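Aldo-keto reductase family 1, member B4 (Aldose reductase) (Schistosoma japonicum, PDB 4HBK) probably catalyses the NADPH-dependent reduction of aldehydes, including sugars in their open-chain form, to the corresponding alcohols. Local coordinates at residues A86-A91 and K131-N136; I143-P148 and Y338-E343; E217-F222 and E324-L329. All blocks are in the same frame, centred on the assembly; numbering follows the deposited sequence.

Interaction 1 (A86-A91 and K131-N136); sequences AEIGEA and KNLRLN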
loop_
_atom_site.group_PDB
_atom_site.type_symbol
_atom_site.label_atom_id
_atom_site.label_comp_id
_atom_site.label_asym_id
_atom_site.label_seq_id
_atom_site.Cartn_x
_atom_site.Cartn_y
_atom_site.Cartn_z
ATOM N N ALA A 86 -15.758 1.159 -6.981
ATOM C CA ALA A 86 -16.678 1.422 -8.084
ATOM C C ALA A 86 -16.558 2.879 -8.545
ATOM O O ALA A 86 -16.561 3.155 -9.738
ATOM C CB ALA A 86 -18.113 1.086 -7.683
ATOM N N GLU A 87 -16.439 3.802 -7.592
ATOM C CA GLU A 87 -16.225 5.210 -7.918
ATOM C C GLU A 87 -14.863 5.410 -8.567
ATOM O O GLU A 87 -14.706 6.227 -9.476
ATOM C CB GLU A 87 -16.344 6.090 -6.668
ATOM C CG GLU A 87 -17.768 6.310 -6.169
ATOM C CD GLU A 87 -18.447 5.034 -5.654
ATOM O OE1 GLU A 87 -17.738 4.103 -5.182
ATOM O OE2 GLU A 87 -19.704 4.970 -5.727
ATOM N N ILE A 88 -13.874 4.664 -8.093
ATOM C CA ILE A 88 -12.541 4.727 -8.669
ATOM C C ILE A 88 -12.548 4.200 -10.109
ATOM O O ILE A 88 -12.057 4.854 -11.027
ATOM C CB ILE A 88 -11.533 3.948 -7.802
ATOM C CG1 ILE A 88 -11.220 4.746 -6.532
ATOM C CG2 ILE A 88 -10.255 3.648 -8.595
ATOM C CD1 ILE A 88 -10.511 3.969 -5.434
ATOM N N GLY A 89 -13.117 3.014 -10.297
ATOM C CA GLY A 89 -13.213 2.405 -11.608
ATOM C C GLY A 89 -13.801 3.340 -12.653
ATOM O O GLY A 89 -13.313 3.404 -13.779
ATOM N N GLU A 90 -14.851 4.068 -12.287
ATOM C CA GLU A 90 -15.514 4.958 -13.239
ATOM C C GLU A 90 -14.633 6.162 -13.549
ATOM O O GLU A 90 -14.423 6.503 -14.720
ATOM C CB GLU A 90 -16.870 5.428 -12.706
ATOM C CG GLU A 90 -17.665 6.248 -13.705
ATOM C CD GLU A 90 -18.998 6.722 -13.149
ATOM O OE1 GLU A 90 -19.972 6.784 -13.927
ATOM O OE2 GLU A 90 -19.073 7.038 -11.941
ATOM N N ALA A 91 -14.125 6.806 -12.502
ATOM C CA ALA A 91 -13.221 7.931 -12.691
ATOM C C ALA A 91 -12.021 7.509 -13.541
ATOM O O ALA A 91 -11.600 8.231 -14.445
ATOM C CB ALA A 91 -12.772 8.494 -11.339
ATOM N N LYS A 131 -14.396 -6.135 -11.250
ATOM C CA LYS A 131 -15.664 -5.655 -11.774
ATOM C C LYS A 131 -15.841 -4.185 -11.423
ATOM O O LYS A 131 -16.082 -3.360 -12.297
ATOM C CB LYS A 131 -16.818 -6.475 -11.197
ATOM C CG LYS A 131 -18.193 -6.038 -11.635
ATOM C CD LYS A 131 -19.236 -7.021 -11.128
ATOM C CE LYS A 131 -20.650 -6.527 -11.414
ATOM N NZ LYS A 131 -21.645 -7.098 -10.454
ATOM N N ASN A 132 -15.733 -3.865 -10.135
ATOM C CA ASN A 132 -15.888 -2.488 -9.671
ATOM C C ASN A 132 -14.878 -1.512 -10.267
ATOM O O ASN A 132 -15.224 -0.378 -10.583
ATOM C CB ASN A 132 -15.839 -2.423 -8.146
ATOM C CG ASN A 132 -17.089 -3.005 -7.501
ATOM O OD1 ASN A 132 -18.155 -3.016 -8.106
ATOM N ND2 ASN A 132 -16.959 -3.496 -6.279
ATOM N N LEU A 133 -13.629 -1.948 -10.414
ATOM C CA LEU A 133 -12.586 -1.102 -11.000
ATOM C C LEU A 133 -12.704 -1.037 -12.516
ATOM O O LEU A 133 -12.028 -0.238 -13.163
ATOM C CB LEU A 133 -11.199 -1.610 -10.608
ATOM C CG LEU A 133 -10.806 -1.379 -9.145
ATOM C CD1 LEU A 133 -9.421 -1.949 -8.838
ATOM C CD2 LEU A 133 -10.869 0.123 -8.831
ATOM N N ARG A 134 -13.539 -1.903 -13.084
ATOM C CA ARG A 134 -13.747 -1.914 -14.525
ATOM C C ARG A 134 -12.475 -2.324 -15.281
ATOM O O ARG A 134 -12.192 -1.830 -16.369
ATOM C CB ARG A 134 -14.286 -0.546 -14.981
ATOM C CG ARG A 134 -15.682 -0.286 -14.404
ATOM C CD ARG A 134 -15.953 1.180 -14.079
ATOM N NE ARG A 134 -16.564 1.887 -15.199
ATOM C CZ ARG A 134 -17.779 2.432 -15.188
ATOM N NH1 ARG A 134 -18.543 2.378 -14.103
ATOM N NH2 ARG A 134 -18.224 3.050 -16.273
ATOM N N LEU A 135 -11.740 -3.265 -14.696
ATOM C CA LEU A 135 -10.471 -3.734 -15.229
ATOM C C LEU A 135 -10.551 -5.222 -15.571
ATOM O O LEU A 135 -11.393 -5.937 -15.029
ATOM C CB LEU A 135 -9.380 -3.532 -14.177
ATOM C CG LEU A 135 -9.113 -2.086 -13.768
ATOM C CD1 LEU A 135 -8.018 -2.039 -12.698
ATOM C CD2 LEU A 135 -8.732 -1.261 -14.994
ATOM N N ASN A 136 -9.663 -5.692 -16.447
ATOM C CA ASN A 136 -9.584 -7.123 -16.722
ATOM C C ASN A 136 -8.516 -7.797 -15.887
ATOM O O ASN A 136 -8.541 -9.009 -15.716
ATOM C CB ASN A 136 -9.343 -7.397 -18.208
ATOM C CG ASN A 136 -10.400 -6.758 -19.080
ATOM O OD1 ASN A 136 -11.596 -6.928 -18.857
ATOM N ND2 ASN A 136 -9.965 -5.986 -20.049
HETATM O O HOH W 1 -11.378 1.763 -15.035
#
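Asn132 meets Ala86 mainly through its backbone, and this pair opens a worked example of how a glycine lets two helices come together. The carbonyl oxygen Asn132 O sits between two CA-H groups of the other helix. Ala86 CA lies 3.4 Å from Asn132 O with an angle of 163° at the hydrogen, and Gly89 CA lies 3.6 Å from the same oxygen with an angle of 160°. Next to this double contact, the CB of Asn132 rests against the backbone of Ala86.

At Leu133 the two backbones have their closest CA pair, Leu133 CA 3.6 Å from Gly89 CA. This approach is possible because Gly89 has no side chain to stand between them. The side chain of Leu133 starts away from helix 85-98, but its end turns back. With CG anti to the carbonyl carbon (chi1 -72°), Leu133 CD2 reaches Ile88 CG2 at 3.6 Å, and the two side chains run alongside each other in the same direction. A water adds a polar bridge, donating to Gly89 O at 2.8 Å and to Leu133 O at 2.8 Å.

Arg134, just past the end of helix 119-133, has the positive phi of a Schellman motif, and its side chain heads across to helix 85-98. Arg134 CD packs 3.4 Å from Gly89 C. The bent chain then lays one face of the guanidinium over Glu90, whose CB is 3.7 Å from Arg134 NH1, while NH2 forms its salt bridge with Glu93, a turn further on.

The two helices thus lie as neighbours on the outside of the barrel. Leu133 reaches inward to Ile108 of strand 107-112, Ile88 packs on Val61 of helix 60-71, and Leu135 continues the apolar layer against Leu92 and Ile108.

Interaction 2 (I143-P148 and Y338-E343); sequences IHWPVP and YPFKEE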
loop_
_atom_site.group_PDB
_atom_site.type_symbol
_atom_site.label_atom_id
_atom_site.label_comp_id
_atom_site.label_asym_id
_atom_site.label_seq_id
_atom_site.Cartn_x
_atom_site.Cartn_y
_atom_site.Cartn_z
ATOM N N ILE A 143 -2.459 -9.304 0.107
ATOM C CA ILE A 143 -3.229 -9.697 1.277
ATOM C C ILE A 143 -3.212 -8.536 2.276
ATOM O O ILE A 143 -2.143 -8.110 2.733
ATOM C CB ILE A 143 -2.676 -10.972 1.915
ATOM C CG1 ILE A 143 -2.634 -12.095 0.872
ATOM C CG2 ILE A 143 -3.531 -11.375 3.117
ATOM C CD1 ILE A 143 -2.238 -13.440 1.438
ATOM N N HIS A 144 -4.390 -8.006 2.607
ATOM C CA HIS A 144 -4.460 -6.733 3.344
ATOM C C HIS A 144 -3.869 -6.814 4.756
ATOM O O HIS A 144 -3.202 -5.879 5.199
ATOM C CB HIS A 144 -5.898 -6.226 3.403
ATOM C CG HIS A 144 -6.016 -4.739 3.495
ATOM N ND1 HIS A 144 -6.939 -4.022 2.757
ATOM C CD2 HIS A 144 -5.347 -3.833 4.246
ATOM C CE1 HIS A 144 -6.829 -2.739 3.052
ATOM N NE2 HIS A 144 -5.876 -2.597 3.955
ATOM N N TRP A 145 -4.133 -7.928 5.442
ATOM C CA TRP A 145 -3.671 -8.198 6.810
ATOM C C TRP A 145 -3.399 -9.695 6.916
ATOM O O TRP A 145 -3.928 -10.470 6.121
ATOM C CB TRP A 145 -4.748 -7.811 7.848
ATOM C CG TRP A 145 -4.940 -6.328 8.016
ATOM C CD1 TRP A 145 -5.837 -5.536 7.363
ATOM C CD2 TRP A 145 -4.210 -5.461 8.897
ATOM N NE1 TRP A 145 -5.711 -4.226 7.779
ATOM C CE2 TRP A 145 -4.720 -4.155 8.722
ATOM C CE3 TRP A 145 -3.181 -5.663 9.818
ATOM C CZ2 TRP A 145 -4.220 -3.052 9.421
ATOM C CZ3 TRP A 145 -2.684 -4.566 10.512
ATOM C CH2 TRP A 145 -3.200 -3.276 10.305
ATOM N N PRO A 146 -2.571 -10.104 7.892
ATOM C CA PRO A 146 -2.362 -11.512 8.274
ATOM C C PRO A 146 -3.441 -12.067 9.225
ATOM O O PRO A 146 -3.314 -13.203 9.712
ATOM C CB PRO A 146 -1.013 -11.499 9.004
ATOM C CG PRO A 146 -0.649 -10.037 9.210
ATOM C CD PRO A 146 -1.747 -9.176 8.683
ATOM N N VAL A 147 -4.487 -11.286 9.476
ATOM C CA VAL A 147 -5.528 -11.678 10.440
ATOM C C VAL A 147 -6.892 -11.906 9.782
ATOM O O VAL A 147 -7.611 -10.961 9.482
ATOM C CB VAL A 147 -5.694 -10.618 11.547
ATOM C CG1 VAL A 147 -6.859 -10.991 12.483
ATOM C CG2 VAL A 147 -4.392 -10.451 12.333
ATOM N N PRO A 148 -7.260 -13.171 9.563
ATOM C CA PRO A 148 -8.550 -13.407 8.912
ATOM C C PRO A 148 -9.730 -13.089 9.833
ATOM O O PRO A 148 -9.619 -13.210 11.051
ATOM C CB PRO A 148 -8.506 -14.904 8.551
ATOM C CG PRO A 148 -7.449 -15.480 9.418
ATOM C CD PRO A 148 -6.454 -14.394 9.685
ATOM N N TYR A 338 -1.682 -11.737 14.865
ATOM C CA TYR A 338 -1.585 -10.289 14.999
ATOM C C TYR A 338 -0.114 -9.953 14.786
ATOM O O TYR A 338 0.747 -10.555 15.415
ATOM C CB TYR A 338 -2.072 -9.827 16.368
ATOM C CG TYR A 338 -1.886 -8.354 16.597
ATOM C CD1 TYR A 338 -2.707 -7.429 15.964
ATOM C CD2 TYR A 338 -0.883 -7.882 17.443
ATOM C CE1 TYR A 338 -2.538 -6.081 16.162
ATOM C CE2 TYR A 338 -0.710 -6.529 17.652
ATOM C CZ TYR A 338 -1.538 -5.634 17.003
ATOM O OH TYR A 338 -1.372 -4.289 17.209
ATOM N N PRO A 339 0.180 -9.035 13.852
ATOM C CA PRO A 339 1.562 -8.871 13.374
ATOM C C PRO A 339 2.501 -8.015 14.233
ATOM O O PRO A 339 3.712 -8.120 14.054
ATOM C CB PRO A 339 1.378 -8.219 11.992
ATOM C CG PRO A 339 0.101 -7.478 12.100
ATOM C CD PRO A 339 -0.786 -8.357 12.970
ATOM N N PHE A 340 1.979 -7.208 15.151
ATOM C CA PHE A 340 2.801 -6.142 15.734
ATOM C C PHE A 340 3.287 -6.398 17.162
ATOM O O PHE A 340 3.826 -5.497 17.815
ATOM C CB PHE A 340 2.064 -4.798 15.669
ATOM C CG PHE A 340 1.632 -4.407 14.284
ATOM C CD1 PHE A 340 2.429 -4.690 13.185
ATOM C CD2 PHE A 340 0.429 -3.754 14.082
ATOM C CE1 PHE A 340 2.029 -4.325 11.908
ATOM C CE2 PHE A 340 0.024 -3.382 12.817
ATOM C CZ PHE A 340 0.820 -3.671 11.721
ATOM N N LYS A 341 3.102 -7.609 17.663
ATOM C CA LYS A 341 3.624 -7.887 18.998
ATOM C C LYS A 341 5.105 -8.290 18.955
ATOM O O LYS A 341 5.878 -7.922 19.842
ATOM C CB LYS A 341 2.751 -8.881 19.777
ATOM C CG LYS A 341 2.766 -10.305 19.277
ATOM C CD LYS A 341 2.170 -11.242 20.336
ATOM C CE LYS A 341 2.903 -11.100 21.679
ATOM N NZ LYS A 341 2.274 -11.897 22.783
ATOM N N GLU A 342 5.506 -9.004 17.907
ATOM C CA GLU A 342 6.922 -9.311 17.697
ATOM C C GLU A 342 7.703 -8.040 17.415
ATOM O O GLU A 342 7.124 -7.030 17.010
ATOM C CB GLU A 342 7.105 -10.302 16.549
ATOM C CG GLU A 342 6.847 -11.744 16.951
ATOM C CD GLU A 342 6.510 -12.620 15.763
ATOM O OE1 GLU A 342 7.418 -12.889 14.950
ATOM O OE2 GLU A 342 5.332 -13.031 15.642
ATOM N N GLU A 343 9.013 -8.082 17.624
ATOM C CA GLU A 343 9.831 -6.886 17.444
ATOM C C GLU A 343 9.653 -6.307 16.039
ATOM O O GLU A 343 9.530 -5.094 15.866
ATOM C CB GLU A 343 11.309 -7.180 17.708
ATOM C CG GLU A 343 12.212 -5.947 17.565
ATOM C CD GLU A 343 13.696 -6.294 17.463
ATOM O OE1 GLU A 343 14.082 -7.452 17.766
ATOM O OE2 GLU A 343 14.479 -5.398 17.070
#
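Pro339 is the hub of this contact, an apolar wedge of the C-terminal tail that meets Pro146 and Trp145 in the loop after strand 138-143. The two proline rings cross at about a right angle, with Pro146 CG 3.9 Å from Pro339 CB and equally close to Pro339 CG. On its own side of the contact, Pro339 CG stands 3.6 Å above the centre of the Phe340 ring, so the proline and the phenylalanine present themselves to the loop as one packed unit.

Trp145 meets that unit with the rim of its six-membered ring. Trp145 CZ3 touches Phe340 CE2 at 3.7 Å, and Pro339 CG also lies near the indole plane, 4.3 Å from Trp145 CZ3. The planes of the indole and the phenyl ring are inclined at 68°, a slanting approach that meets the indole at its rim. Trp145 has CG anti to its carbonyl carbon (chi1 -72°), which carries the far end of the indole toward the tail.

Val147 extends the contact with a single methyl. CG1 is anti to the backbone N (chi1 176°), which leaves Val147 CG2 as the branch that faces the tail, 3.9 Å from Tyr338 CA and 4.2 Å from Pro339 CD. Gln199 of helix 197-206 packs on both Pro146 and Pro339, and Asn196 donates to Pro339 O.

The arrangement is that of the aldo-keto reductase barrel, in which a C-terminal loop folds over the catalytic mouth; here it rests on the strand-end loop that holds His144, predicted to bind substrate.

Interaction 3 (E217-F222 and E324-L329); sequences EIHANF and ERQFTL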
loop_
_atom_site.group_PDB
_atom_site.type_symbol
_atom_site.label_atom_id
_atom_site.label_comp_id
_atom_site.label_asym_id
_atom_site.label_seq_id
_atom_site.Cartn_x
_atom_site.Cartn_y
_atom_site.Cartn_z
ATOM N N GLU A 217 3.391 0.394 7.160
ATOM C CA GLU A 217 3.539 1.767 7.630
ATOM C C GLU A 217 5.006 2.154 7.719
ATOM O O GLU A 217 5.792 1.516 8.425
ATOM C CB GLU A 217 2.871 1.956 8.993
ATOM C CG GLU A 217 3.229 3.266 9.694
ATOM C CD GLU A 217 2.552 3.391 11.056
ATOM O OE1 GLU A 217 1.763 2.490 11.426
ATOM O OE2 GLU A 217 2.809 4.392 11.753
ATOM N N ILE A 218 5.369 3.207 6.996
ATOM C CA ILE A 218 6.732 3.720 7.020
ATOM C C ILE A 218 6.726 5.248 6.865
ATOM O O ILE A 218 6.111 5.803 5.935
ATOM C CB ILE A 218 7.608 3.093 5.905
ATOM C CG1 ILE A 218 7.389 1.584 5.808
ATOM C CG2 ILE A 218 9.091 3.392 6.142
ATOM C CD1 ILE A 218 8.170 0.955 4.650
ATOM N N HIS A 219 7.407 5.925 7.781
ATOM C CA HIS A 219 7.571 7.368 7.701
ATOM C C HIS A 219 8.625 7.799 8.714
ATOM O O HIS A 219 9.118 6.984 9.505
ATOM C CB HIS A 219 6.242 8.084 7.950
ATOM C CG HIS A 219 5.544 7.619 9.184
ATOM N ND1 HIS A 219 5.856 8.103 10.434
ATOM C CD2 HIS A 219 4.586 6.681 9.368
ATOM C CE1 HIS A 219 5.097 7.505 11.337
ATOM N NE2 HIS A 219 4.322 6.630 10.718
ATOM N N ALA A 220 8.984 9.076 8.683
ATOM C CA ALA A 220 10.097 9.550 9.487
ATOM C C ALA A 220 9.888 9.312 10.978
ATOM O O ALA A 220 10.855 9.227 11.717
ATOM C CB ALA A 220 10.368 11.025 9.203
ATOM N N ASN A 221 8.636 9.196 11.417
ATOM C CA ASN A 221 8.347 8.952 12.833
ATOM C C ASN A 221 8.157 7.474 13.131
ATOM O O ASN A 221 7.898 7.096 14.274
ATOM C CB ASN A 221 7.121 9.746 13.311
ATOM C CG ASN A 221 7.499 11.042 14.010
ATOM O OD1 ASN A 221 8.674 11.290 14.309
ATOM N ND2 ASN A 221 6.501 11.868 14.290
ATOM N N PHE A 222 8.271 6.651 12.094
ATOM C CA PHE A 222 8.298 5.198 12.258
ATOM C C PHE A 222 9.028 4.539 11.091
ATOM O O PHE A 222 8.403 4.079 10.134
ATOM C CB PHE A 222 6.891 4.627 12.402
ATOM C CG PHE A 222 6.877 3.214 12.878
ATOM C CD1 PHE A 222 7.284 2.903 14.162
ATOM C CD2 PHE A 222 6.481 2.190 12.040
ATOM C CE1 PHE A 222 7.289 1.584 14.607
ATOM C CE2 PHE A 222 6.483 0.881 12.477
ATOM C CZ PHE A 222 6.886 0.576 13.765
ATOM N N GLU A 324 7.077 5.771 16.769
ATOM C CA GLU A 324 5.937 5.074 17.334
ATOM C C GLU A 324 4.968 4.688 16.235
ATOM O O GLU A 324 4.659 5.497 15.358
ATOM C CB GLU A 324 5.240 5.970 18.359
ATOM C CG GLU A 324 3.930 6.558 17.858
ATOM C CD GLU A 324 3.473 7.774 18.648
ATOM O OE1 GLU A 324 2.584 8.503 18.142
ATOM O OE2 GLU A 324 3.998 8.001 19.763
ATOM N N ARG A 325 4.492 3.448 16.286
ATOM C CA ARG A 325 3.545 2.951 15.302
ATOM C C ARG A 325 2.223 3.692 15.402
ATOM O O ARG A 325 1.622 3.745 16.479
ATOM C CB ARG A 325 3.297 1.462 15.510
ATOM C CG ARG A 325 2.632 0.804 14.315
ATOM C CD ARG A 325 2.363 -0.681 14.548
ATOM N NE ARG A 325 3.579 -1.470 14.705
ATOM C CZ ARG A 325 4.315 -1.926 13.689
ATOM N NH1 ARG A 325 3.973 -1.649 12.433
ATOM N NH2 ARG A 325 5.398 -2.662 13.931
ATOM N N GLN A 326 1.755 4.243 14.286
ATOM C CA GLN A 326 0.469 4.948 14.276
ATOM C C GLN A 326 -0.719 4.017 14.008
ATOM O O GLN A 326 -1.816 4.232 14.529
ATOM C CB GLN A 326 0.468 6.088 13.253
ATOM C CG GLN A 326 1.688 6.990 13.303
ATOM C CD GLN A 326 1.878 7.659 14.653
ATOM O OE1 GLN A 326 2.971 7.629 15.227
ATOM N NE2 GLN A 326 0.815 8.277 15.163
ATOM N N PHE A 327 -0.511 2.991 13.187
ATOM C CA PHE A 327 -1.606 2.098 12.814
ATOM C C PHE A 327 -1.440 0.724 13.433
ATOM O O PHE A 327 -0.699 -0.115 12.933
ATOM C CB PHE A 327 -1.757 2.027 11.289
ATOM C CG PHE A 327 -2.071 3.355 10.662
ATOM C CD1 PHE A 327 -3.381 3.776 10.508
ATOM C CD2 PHE A 327 -1.049 4.206 10.276
ATOM C CE1 PHE A 327 -3.663 5.024 9.955
ATOM C CE2 PHE A 327 -1.327 5.450 9.728
ATOM C CZ PHE A 327 -2.634 5.856 9.567
ATOM N N THR A 328 -2.160 0.513 14.531
ATOM C CA THR A 328 -1.968 -0.641 15.399
ATOM C C THR A 328 -3.108 -1.651 15.352
ATOM O O THR A 328 -2.955 -2.769 15.840
ATOM C CB THR A 328 -1.766 -0.187 16.854
ATOM O OG1 THR A 328 -2.907 0.578 17.268
ATOM C CG2 THR A 328 -0.506 0.647 16.998
ATOM N N LEU A 329 -4.256 -1.239 14.822
ATOM C CA LEU A 329 -5.446 -2.090 14.783
ATOM C C LEU A 329 -5.576 -3.042 15.998
ATOM O O LEU A 329 -5.661 -4.261 15.834
ATOM C CB LEU A 329 -5.456 -2.898 13.486
ATOM C CG LEU A 329 -6.771 -3.133 12.727
ATOM C CD1 LEU A 329 -7.955 -3.473 13.642
ATOM C CD2 LEU A 329 -7.082 -1.938 11.878
HETATM O O HOH W 2 1.579 -0.315 11.401
#
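Glu217 is a buried carboxylate that grips the loop across from it by two successive backbone N-H groups, those of Gln326 and Phe327. Gln326 N gives a bond of 2.7 Å to the syn lone pair of Glu217 OE2, while Phe327 N reaches Glu217 OE1 at 2.9 Å, also from the syn side but 25° out of the carboxylate plane. His219 NE2 lies 2.9 Å from Glu217 OE2, bonded to its anti lone pair. The fully extended side chain of Glu217, with CG anti to the backbone N (chi1 168°), delivers both oxygens to this site.

A second set of contacts joins Phe222 and Arg325. Arg325 CB sits over the phenylalanine face as a CH-pi contact, 4.2 Å from the ring centroid. Bending at chi3 then brings the guanidinium round, so that Phe222 CZ lies over the centre of its face, 3.6 Å from Arg325 CZ, with the two planes 65° apart. Arg325 also makes a cation-pi contact with Phe340. Beside Phe222 in sequence, Asn221 O, a carbonyl of the type I turn from His219 to Phe222, accepts from Glu324 N at 2.9 Å.

A water joins the same cluster, donating to Glu217 OE1 at 2.8 Å and to Phe327 O while accepting from Arg325 NH1. The bonds of the carboxylate hold the tail loop to the end of strand 213-217; with two protein donors on OE2, a backbone N-H and a water on OE1, and a positive charge one water away, it is probably ionised despite its burial.

How the interactions relate
Interactions 2 and 3 lie with their centres 14 Å apart and touch, whereas interaction 1 is 28 Å from interaction 2 and 30 Å from interaction 3, across the chain's centre from the latter. Along the chain, interaction 1 closes first, between helices flanking the parallel barrel; interaction 2 then spans from the loop after strand 138-143 to the tail, and both segments of interaction 3 fall within that span. The same C-terminal tail, after helix 311-319, thus meets two strand-end loops in turn, and the bond between Tyr338 OH and Thr328 O ties its two portions together. Interaction 1 joins two neighbouring helices of the barrel's outer layer; the other two fasten the tail over its mouth.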